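Local coordinates for protein alpha-amylase (Eisenia fetida, PDB 6M4K) that probably catalyses the endohydrolysis of alpha-1,4-glucosidic linkages in starch-like polysaccharides, as a calcium- and chloride-dependent glycosyl hydrolase of family 13, at residues A[47-55]-A[65-76]; A[103-111]-A[165-173]. All coordinates share one frame; numbering follows the deposited sequence.

Contact 1 of 2, residues A[47-55]-A[65-76]; sequences VSPPNEHRI and QRYQPVSYTMNS
R66 offers NE (3.3 Å) and NH2 (2.8 Å) together to P49 O, which lies in the guanidinium plane, while S48 CB sits over the centre of one face. A bend at chi3 (75°) turns the group there, and NH1 pairs with E24. E52 N donates to T73 O, E52 O accepts from V70 N and S71 N, and the extended side chain carries OE1 to S71 OG (2.6 Å), on the lone pair away from OE2. N119 ND2 and D117 N also bond OE1 and OE2, so a glutamate suits this buried site. N51 ND2 bonds S71 O (3.1 Å, 162°); R54 pairs with Q68 through N to O and NH1 to OE1, each 2.9 Å, beside the H53-P69 backbone bridge.

Two CH-pi contacts add to these: the flat H53 ring offers a face to R66 CG, 3.7 Å from its centroid, and P49 CG covers the Y67 face nearer the rim. P50 CB presses tightly on M74 CE. A leucine in place of R66 would probably leave P49 O without both donors and E24 without this charged mate. Backbone and side-chain bonds thus share the work of closing this loop after barrel strand 44-47, which has little regular structure.

Contact 2 of 2, residues A[103-111]-A[165-173]; sequences VLNHMTGGG and LSGLRDLDG. With CA (calcium ion), chain B.
N105 and D170 both send CG anti to the backbone N (chi1 174° and -163°), which swings the amide of one and the carboxylate of the other onto a shared calcium ion. This is the calcium site of a family 13 amylase, built here on the loop after barrel strand 97-102 and the loop leading to helix 176-192. N105 gives OD1 at 2.4 Å, while D170 chelates the ion with OD1 and OD2, both at 2.5 Å; H139 ND1 bonds OD2 from the second shell and helps to position the carboxylate. Both groups suit calcium, which prefers oxygen ligands; three waters and the carbonyls of R161 and H204 complete the shell.

Backbone bonds hold the two loops together around a single bridge between H106 and D170: L171 N donates to N105 O, M107 N to R169 O, and R169 N to T108 O (2.8 Å, 170°). L168 lays CD1 over the centre of the H106 ring, 3.7 Å from its centroid, a CH-pi contact. The R169 guanidinium spreads one face over the backbone of G109 and G110, where a side chain on G110 would be tight against NH2. H106 NE2 bonds Y67 O, and its ND1 accepts from N105 ND2 at 3.0 Å, within the planes of ring and amide, which holds the ring at both nitrogens and helps to set the turn of the amide that presents OD1 to calcium.

In the fold
Both contacts are mainly buried and lie on the same side of the chain's centre, in loops that follow neighbouring strands of the parallel eight-stranded barrel: contact 1 after strand 44-47, contact 2 after strand 97-102. Contact 1 closes a single loop on itself, whereas contact 2 draws in a distant one before helix 176-192. They meet directly: besides the link from H106 to Y67, G109 N reaches Q68 OE1, a probable hydrogen bond, and P69 O packs on M107 and T108. Their chemistry differs accordingly: the first combines backbone and side-chain bonds without a metal, while the second adds to its backbone bonds a calcium ion that joins two loops far apart in sequence.

Contact 1 of 2, residues A[47-55]-A[65-76]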
loop_
_atom_site.group_PDB
_atom_site.type_symbol
_atom_site.label_atom_id
_atom_site.label_comp_id
_atom_site.label_asym_id
_atom_site.label_seq_id
_atom_site.Cartn_x
_atom_site.Cartn_y
_atom_site.Cartn_z
ATOM N N VAL A 47 3.897 7.625 3.205
ATOM C CA VAL A 47 4.725 7.815 4.394
ATOM C C VAL A 47 3.894 7.547 5.642
ATOM O O VAL A 47 2.683 7.799 5.682
ATOM C CB VAL A 47 5.354 9.225 4.428
ATOM C CG1 VAL A 47 6.185 9.470 3.187
ATOM C CG2 VAL A 47 4.291 10.317 4.622
ATOM N N SER A 48 4.567 7.054 6.690
ATOM C CA SER A 48 3.911 6.764 7.959
ATOM C C SER A 48 3.354 8.050 8.576
ATOM O O SER A 48 3.807 9.152 8.242
ATOM C CB SER A 48 4.921 6.119 8.916
ATOM O OG SER A 48 5.169 4.764 8.564
ATOM N N PRO A 49 2.374 7.943 9.482
ATOM C CA PRO A 49 1.729 9.156 10.032
ATOM C C PRO A 49 2.764 10.149 10.526
ATOM O O PRO A 49 3.619 9.804 11.354
ATOM C CB PRO A 49 0.859 8.605 11.173
ATOM C CG PRO A 49 0.475 7.223 10.682
ATOM C CD PRO A 49 1.719 6.715 9.977
ATOM N N PRO A 50 2.750 11.382 10.006
ATOM C CA PRO A 50 3.828 12.333 10.293
ATOM C C PRO A 50 3.467 13.334 11.378
ATOM O O PRO A 50 4.310 14.156 11.754
ATOM C CB PRO A 50 3.995 13.046 8.949
ATOM C CG PRO A 50 2.580 13.113 8.446
ATOM C CD PRO A 50 1.966 11.790 8.823
ATOM N N ASN A 51 2.218 13.319 11.839
ATOM C CA ASN A 51 1.789 14.220 12.897
ATOM C C ASN A 51 2.270 13.704 14.255
ATOM O O ASN A 51 2.759 12.575 14.386
ATOM C CB ASN A 51 0.269 14.313 12.914
ATOM C CG ASN A 51 -0.360 12.981 13.176
ATOM O OD1 ASN A 51 -0.294 12.088 12.331
ATOM N ND2 ASN A 51 -0.939 12.808 14.352
ATOM N N GLU A 52 2.096 14.537 15.280
ATOM C CA GLU A 52 2.457 14.131 16.632
ATOM C C GLU A 52 1.597 12.961 17.077
ATOM O O GLU A 52 0.364 13.050 17.094
ATOM C CB GLU A 52 2.284 15.293 17.602
ATOM C CG GLU A 52 2.664 14.869 19.005
ATOM C CD GLU A 52 2.603 15.973 20.028
ATOM O OE1 GLU A 52 1.876 16.977 19.838
ATOM O OE2 GLU A 52 3.295 15.819 21.058
ATOM N N HIS A 53 2.257 11.880 17.484
ATOM C CA HIS A 53 1.583 10.661 17.884
ATOM C C HIS A 53 2.013 10.262 19.291
ATOM O O HIS A 53 2.992 10.768 19.847
ATOM C CB HIS A 53 1.898 9.521 16.902
ATOM C CG HIS A 53 3.364 9.311 16.690
ATOM N ND1 HIS A 53 4.160 8.635 17.593
ATOM C CD2 HIS A 53 4.191 9.739 15.705
ATOM C CE1 HIS A 53 5.406 8.628 17.153
ATOM N NE2 HIS A 53 5.455 9.294 16.013
ATOM N N ARG A 54 1.266 9.317 19.848
ATOM C CA ARG A 54 1.567 8.790 21.169
ATOM C C ARG A 54 2.973 8.206 21.192
ATOM O O ARG A 54 3.435 7.602 20.219
ATOM C CB ARG A 54 0.552 7.695 21.502
ATOM C CG ARG A 54 0.558 7.237 22.962
ATOM C CD ARG A 54 -0.559 6.247 23.246
ATOM N NE ARG A 54 -0.615 5.948 24.682
ATOM C CZ ARG A 54 -1.724 5.617 25.336
ATOM N NH1 ARG A 54 -2.884 5.538 24.706
ATOM N NH2 ARG A 54 -1.678 5.387 26.646
ATOM N N ILE A 55 3.658 8.390 22.315
ATOM C CA ILE A 55 4.861 7.632 22.608
ATOM C C ILE A 55 4.458 6.556 23.605
ATOM O O ILE A 55 3.970 6.865 24.704
ATOM C CB ILE A 55 5.981 8.527 23.162
ATOM C CG1 ILE A 55 6.421 9.551 22.113
ATOM C CG2 ILE A 55 7.172 7.667 23.589
ATOM C CD1 ILE A 55 6.972 8.924 20.846
ATOM N N GLN A 65 2.045 2.858 17.869
ATOM C CA GLN A 65 1.928 4.149 18.540
ATOM C C GLN A 65 1.644 5.270 17.541
ATOM O O GLN A 65 1.014 6.273 17.897
ATOM C CB GLN A 65 3.191 4.445 19.363
ATOM C CG GLN A 65 4.367 4.850 18.517
ATOM C CD GLN A 65 5.659 5.043 19.301
ATOM O OE1 GLN A 65 5.684 4.943 20.538
ATOM N NE2 GLN A 65 6.739 5.323 18.583
ATOM N N ARG A 66 2.070 5.102 16.283
ATOM C CA ARG A 66 1.877 6.147 15.283
ATOM C C ARG A 66 0.439 6.251 14.803
ATOM O O ARG A 66 0.105 7.244 14.145
ATOM C CB ARG A 66 2.840 5.967 14.107
ATOM C CG ARG A 66 4.284 6.116 14.550
ATOM C CD ARG A 66 5.243 6.036 13.396
ATOM N NE ARG A 66 5.239 7.256 12.580
ATOM C CZ ARG A 66 6.227 7.572 11.757
ATOM N NH1 ARG A 66 7.282 6.768 11.664
ATOM N NH2 ARG A 66 6.197 8.691 11.042
ATOM N N TYR A 67 -0.421 5.302 15.162
ATOM C CA TYR A 67 -1.834 5.354 14.817
ATOM C C TYR A 67 -2.689 5.894 15.957
ATOM O O TYR A 67 -3.916 5.758 15.923
ATOM C CB TYR A 67 -2.294 3.991 14.276
ATOM C CG TYR A 67 -1.626 3.759 12.938
ATOM C CD1 TYR A 67 -2.165 4.304 11.774
ATOM C CD2 TYR A 67 -0.419 3.078 12.839
ATOM C CE1 TYR A 67 -1.531 4.158 10.548
ATOM C CE2 TYR A 67 0.223 2.923 11.621
ATOM C CZ TYR A 67 -0.344 3.465 10.478
ATOM O OH TYR A 67 0.325 3.307 9.284
ATOM N N GLN A 68 -2.057 6.549 16.941
ATOM C CA GLN A 68 -2.730 7.227 18.049
ATOM C C GLN A 68 -2.306 8.689 18.053
ATOM O O GLN A 68 -1.356 9.076 18.757
ATOM C CB GLN A 68 -2.432 6.539 19.379
ATOM C CG GLN A 68 -3.086 5.178 19.445
ATOM C CD GLN A 68 -3.007 4.547 20.814
ATOM O OE1 GLN A 68 -3.252 5.202 21.832
ATOM N NE2 GLN A 68 -2.661 3.271 20.852
ATOM N N PRO A 69 -2.996 9.541 17.299
ATOM C CA PRO A 69 -2.636 10.961 17.263
ATOM C C PRO A 69 -2.748 11.623 18.628
ATOM O O PRO A 69 -3.661 11.346 19.414
ATOM C CB PRO A 69 -3.647 11.561 16.281
ATOM C CG PRO A 69 -4.023 10.415 15.408
ATOM C CD PRO A 69 -4.040 9.211 16.310
ATOM N N VAL A 70 -1.814 12.538 18.864
ATOM C CA VAL A 70 -1.824 13.408 20.030
ATOM C C VAL A 70 -2.073 14.865 19.647
ATOM O O VAL A 70 -2.765 15.593 20.366
ATOM C CB VAL A 70 -0.517 13.230 20.839
ATOM C CG1 VAL A 70 -0.363 14.324 21.907
ATOM C CG2 VAL A 70 -0.489 11.844 21.475
ATOM N N SER A 71 -1.560 15.299 18.500
ATOM C CA SER A 71 -1.881 16.612 17.952
ATOM C C SER A 71 -1.598 16.575 16.457
ATOM O O SER A 71 -1.248 15.532 15.900
ATOM C CB SER A 71 -1.094 17.731 18.641
ATOM O OG SER A 71 0.188 17.856 18.064
ATOM N N TYR A 72 -1.762 17.726 15.803
ATOM C CA TYR A 72 -1.470 17.847 14.380
ATOM C C TYR A 72 -0.198 18.646 14.110
ATOM O O TYR A 72 0.021 19.090 12.976
ATOM C CB TYR A 72 -2.688 18.376 13.619
ATOM C CG TYR A 72 -3.926 17.541 13.874
ATOM C CD1 TYR A 72 -4.063 16.268 13.319
ATOM C CD2 TYR A 72 -4.955 18.012 14.682
ATOM C CE1 TYR A 72 -5.190 15.497 13.569
ATOM C CE2 TYR A 72 -6.081 17.250 14.933
ATOM C CZ TYR A 72 -6.209 15.996 14.369
ATOM O OH TYR A 72 -7.336 15.249 14.628
ATOM N N THR A 73 0.659 18.829 15.120
ATOM C CA THR A 73 2.010 19.271 14.812
ATOM C C THR A 73 2.745 18.153 14.075
ATOM O O THR A 73 2.238 17.039 13.941
ATOM C CB THR A 73 2.764 19.692 16.073
ATOM O OG1 THR A 73 3.119 18.534 16.844
ATOM C CG2 THR A 73 1.904 20.634 16.910
ATOM N N MET A 74 3.937 18.454 13.575
ATOM C CA MET A 74 4.581 17.611 12.573
ATOM C C MET A 74 5.952 17.103 13.001
ATOM O O MET A 74 6.864 16.971 12.185
ATOM C CB MET A 74 4.626 18.328 11.228
ATOM C CG MET A 74 3.246 18.399 10.576
ATOM S SD MET A 74 2.671 16.772 10.040
ATOM C CE MET A 74 3.814 16.531 8.682
ATOM N N ASN A 75 6.097 16.766 14.277
ATOM C CA ASN A 75 7.292 16.101 14.787
ATOM C C ASN A 75 6.894 14.685 15.185
ATOM O O ASN A 75 6.053 14.506 16.071
ATOM C CB ASN A 75 7.819 16.868 15.997
ATOM C CG ASN A 75 9.236 16.488 16.374
ATOM O OD1 ASN A 75 9.975 15.885 15.597
ATOM N ND2 ASN A 75 9.633 16.865 17.585
ATOM N N SER A 76 7.467 13.688 14.502
ATOM C CA SER A 76 7.082 12.289 14.636
ATOM C C SER A 76 8.338 11.434 14.758
ATOM O O SER A 76 9.470 11.915 14.634
ATOM C CB SER A 76 6.295 11.825 13.403
ATOM O OG SER A 76 7.151 11.740 12.272
HETATM O O HOH W 1 3.108 3.626 9.807
HETATM O O HOH W 2 6.948 14.306 11.138
HETATM O O HOH W 3 -0.777 9.904 14.303
#

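Contact 2 of 2, residues A[103-111]-A[165-173]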
loop_
_atom_site.group_PDB
_atom_site.type_symbol
_atom_site.label_atom_id
_atom_site.label_comp_id
_atom_site.label_asym_id
_atom_site.label_seq_id
_atom_site.Cartn_x
_atom_site.Cartn_y
_atom_site.Cartn_z
ATOM N N VAL A 103 -4.530 10.126 9.884
ATOM C CA VAL A 103 -5.261 9.404 10.918
ATOM C C VAL A 103 -6.281 10.372 11.511
ATOM O O VAL A 103 -5.940 11.186 12.380
ATOM C CB VAL A 103 -4.315 8.839 11.985
ATOM C CG1 VAL A 103 -5.094 8.004 12.978
ATOM C CG2 VAL A 103 -3.217 8.007 11.315
ATOM N N LEU A 104 -7.527 10.294 11.039
ATOM C CA LEU A 104 -8.560 11.273 11.371
ATOM C C LEU A 104 -9.711 10.711 12.194
ATOM O O LEU A 104 -10.534 11.493 12.692
ATOM C CB LEU A 104 -9.134 11.904 10.089
ATOM C CG LEU A 104 -8.112 12.552 9.157
ATOM C CD1 LEU A 104 -8.835 13.153 7.951
ATOM C CD2 LEU A 104 -7.260 13.604 9.850
ATOM N N ASN A 105 -9.809 9.396 12.354
ATOM C CA ASN A 105 -10.961 8.809 13.031
ATOM C C ASN A 105 -10.909 8.981 14.543
ATOM O O ASN A 105 -11.960 8.998 15.193
ATOM C CB ASN A 105 -11.055 7.323 12.683
ATOM C CG ASN A 105 -12.144 6.602 13.447
ATOM O OD1 ASN A 105 -13.339 6.806 13.217
ATOM N ND2 ASN A 105 -11.732 5.726 14.342
ATOM N N HIS A 106 -9.716 9.079 15.121
ATOM C CA HIS A 106 -9.561 8.922 16.556
ATOM C C HIS A 106 -8.297 9.631 16.995
ATOM O O HIS A 106 -7.491 10.094 16.184
ATOM C CB HIS A 106 -9.489 7.440 16.895
ATOM C CG HIS A 106 -8.481 6.691 16.082
ATOM N ND1 HIS A 106 -8.826 5.933 14.981
ATOM C CD2 HIS A 106 -7.136 6.603 16.201
ATOM C CE1 HIS A 106 -7.729 5.401 14.466
ATOM N NE2 HIS A 106 -6.690 5.791 15.187
ATOM N N MET A 107 -8.152 9.724 18.317
ATOM C CA MET A 107 -6.916 10.188 18.935
ATOM C C MET A 107 -6.204 9.002 19.585
ATOM O O MET A 107 -5.825 8.054 18.890
ATOM C CB MET A 107 -7.197 11.350 19.896
ATOM C CG MET A 107 -7.766 12.587 19.213
ATOM S SD MET A 107 -6.720 13.291 17.911
ATOM C CE MET A 107 -5.443 14.102 18.890
ATOM N N THR A 108 -6.019 9.013 20.900
ATOM C CA THR A 108 -5.376 7.894 21.575
ATOM C C THR A 108 -6.418 6.974 22.192
ATOM O O THR A 108 -7.615 7.282 22.233
ATOM C CB THR A 108 -4.440 8.373 22.693
ATOM O OG1 THR A 108 -5.219 8.989 23.740
ATOM C CG2 THR A 108 -3.426 9.354 22.160
ATOM N N GLY A 109 -5.936 5.846 22.711
ATOM C CA GLY A 109 -6.699 5.058 23.654
ATOM C C GLY A 109 -6.681 5.692 25.033
ATOM O O GLY A 109 -6.349 6.868 25.210
ATOM N N GLY A 110 -7.045 4.888 26.028
ATOM C CA GLY A 110 -7.024 5.351 27.401
ATOM C C GLY A 110 -5.615 5.595 27.912
ATOM O O GLY A 110 -4.604 5.246 27.297
ATOM N N GLY A 111 -5.551 6.209 29.091
ATOM C CA GLY A 111 -4.275 6.544 29.684
ATOM C C GLY A 111 -3.833 7.949 29.342
ATOM O O GLY A 111 -4.472 8.689 28.588
ATOM N N LEU A 165 -12.905 1.982 18.107
ATOM C CA LEU A 165 -12.141 0.867 17.568
ATOM C C LEU A 165 -11.074 0.484 18.581
ATOM O O LEU A 165 -10.115 1.232 18.790
ATOM C CB LEU A 165 -11.496 1.293 16.258
ATOM C CG LEU A 165 -10.538 0.265 15.657
ATOM C CD1 LEU A 165 -11.262 -1.045 15.350
ATOM C CD2 LEU A 165 -9.888 0.837 14.411
ATOM N N SER A 166 -11.260 -0.662 19.234
ATOM C CA SER A 166 -10.306 -1.173 20.219
ATOM C C SER A 166 -9.956 -0.130 21.278
ATOM O O SER A 166 -8.817 -0.046 21.736
ATOM C CB SER A 166 -9.047 -1.723 19.550
ATOM O OG SER A 166 -9.368 -2.803 18.694
ATOM N N GLY A 167 -10.938 0.693 21.644
ATOM C CA GLY A 167 -10.761 1.695 22.677
ATOM C C GLY A 167 -10.200 3.028 22.224
ATOM O O GLY A 167 -10.083 3.943 23.050
ATOM N N LEU A 168 -9.843 3.177 20.950
ATOM C CA LEU A 168 -9.356 4.459 20.462
ATOM C C LEU A 168 -10.465 5.496 20.571
ATOM O O LEU A 168 -11.563 5.303 20.047
ATOM C CB LEU A 168 -8.921 4.303 19.006
ATOM C CG LEU A 168 -7.750 3.347 18.794
ATOM C CD1 LEU A 168 -7.691 2.953 17.315
ATOM C CD2 LEU A 168 -6.446 3.972 19.240
ATOM N N ARG A 169 -10.182 6.593 21.270
ATOM C CA ARG A 169 -11.207 7.602 21.515
ATOM C C ARG A 169 -11.669 8.202 20.190
ATOM O O ARG A 169 -10.867 8.705 19.399
ATOM C CB ARG A 169 -10.683 8.673 22.475
ATOM C CG ARG A 169 -10.150 8.143 23.836
ATOM C CD ARG A 169 -10.946 6.983 24.409
ATOM N NE ARG A 169 -10.745 6.799 25.852
ATOM C CZ ARG A 169 -10.639 5.620 26.452
ATOM N NH1 ARG A 169 -10.671 4.488 25.757
ATOM N NH2 ARG A 169 -10.498 5.566 27.771
ATOM N N ASP A 170 -12.971 8.149 19.956
ATOM C CA ASP A 170 -13.524 8.297 18.616
ATOM C C ASP A 170 -13.979 9.733 18.392
ATOM O O ASP A 170 -14.884 10.213 19.082
ATOM C CB ASP A 170 -14.692 7.333 18.443
ATOM C CG ASP A 170 -15.042 7.121 16.994
ATOM O OD1 ASP A 170 -14.211 6.513 16.277
ATOM O OD2 ASP A 170 -16.130 7.545 16.548
ATOM N N LEU A 171 -13.374 10.412 17.422
ATOM C CA LEU A 171 -13.708 11.812 17.177
ATOM C C LEU A 171 -15.100 11.959 16.575
ATOM O O LEU A 171 -15.572 11.111 15.816
ATOM C CB LEU A 171 -12.669 12.462 16.264
ATOM C CG LEU A 171 -11.355 12.804 16.970
ATOM C CD1 LEU A 171 -10.242 13.056 15.947
ATOM C CD2 LEU A 171 -11.537 13.996 17.913
ATOM N N ASP A 172 -15.762 13.065 16.917
ATOM C CA ASP A 172 -17.071 13.380 16.345
ATOM C C ASP A 172 -16.854 14.104 15.021
ATOM O O ASP A 172 -16.779 15.331 14.954
ATOM C CB ASP A 172 -17.911 14.200 17.318
ATOM C CG ASP A 172 -19.277 14.531 16.762
ATOM O OD1 ASP A 172 -19.630 13.981 15.698
ATOM O OD2 ASP A 172 -20.006 15.323 17.400
ATOM N N GLY A 173 -16.765 13.324 13.941
ATOM C CA GLY A 173 -16.553 13.887 12.625
ATOM C C GLY A 173 -17.715 14.695 12.081
ATOM O O GLY A 173 -17.562 15.319 11.025
HETATM CA CA CA B . -15.554 6.840 14.191
HETATM O O HOH W 4 -14.571 9.126 14.338
HETATM O O HOH W 5 -15.588 4.386 14.953
HETATM O O HOH W 6 -17.213 8.484 13.256
#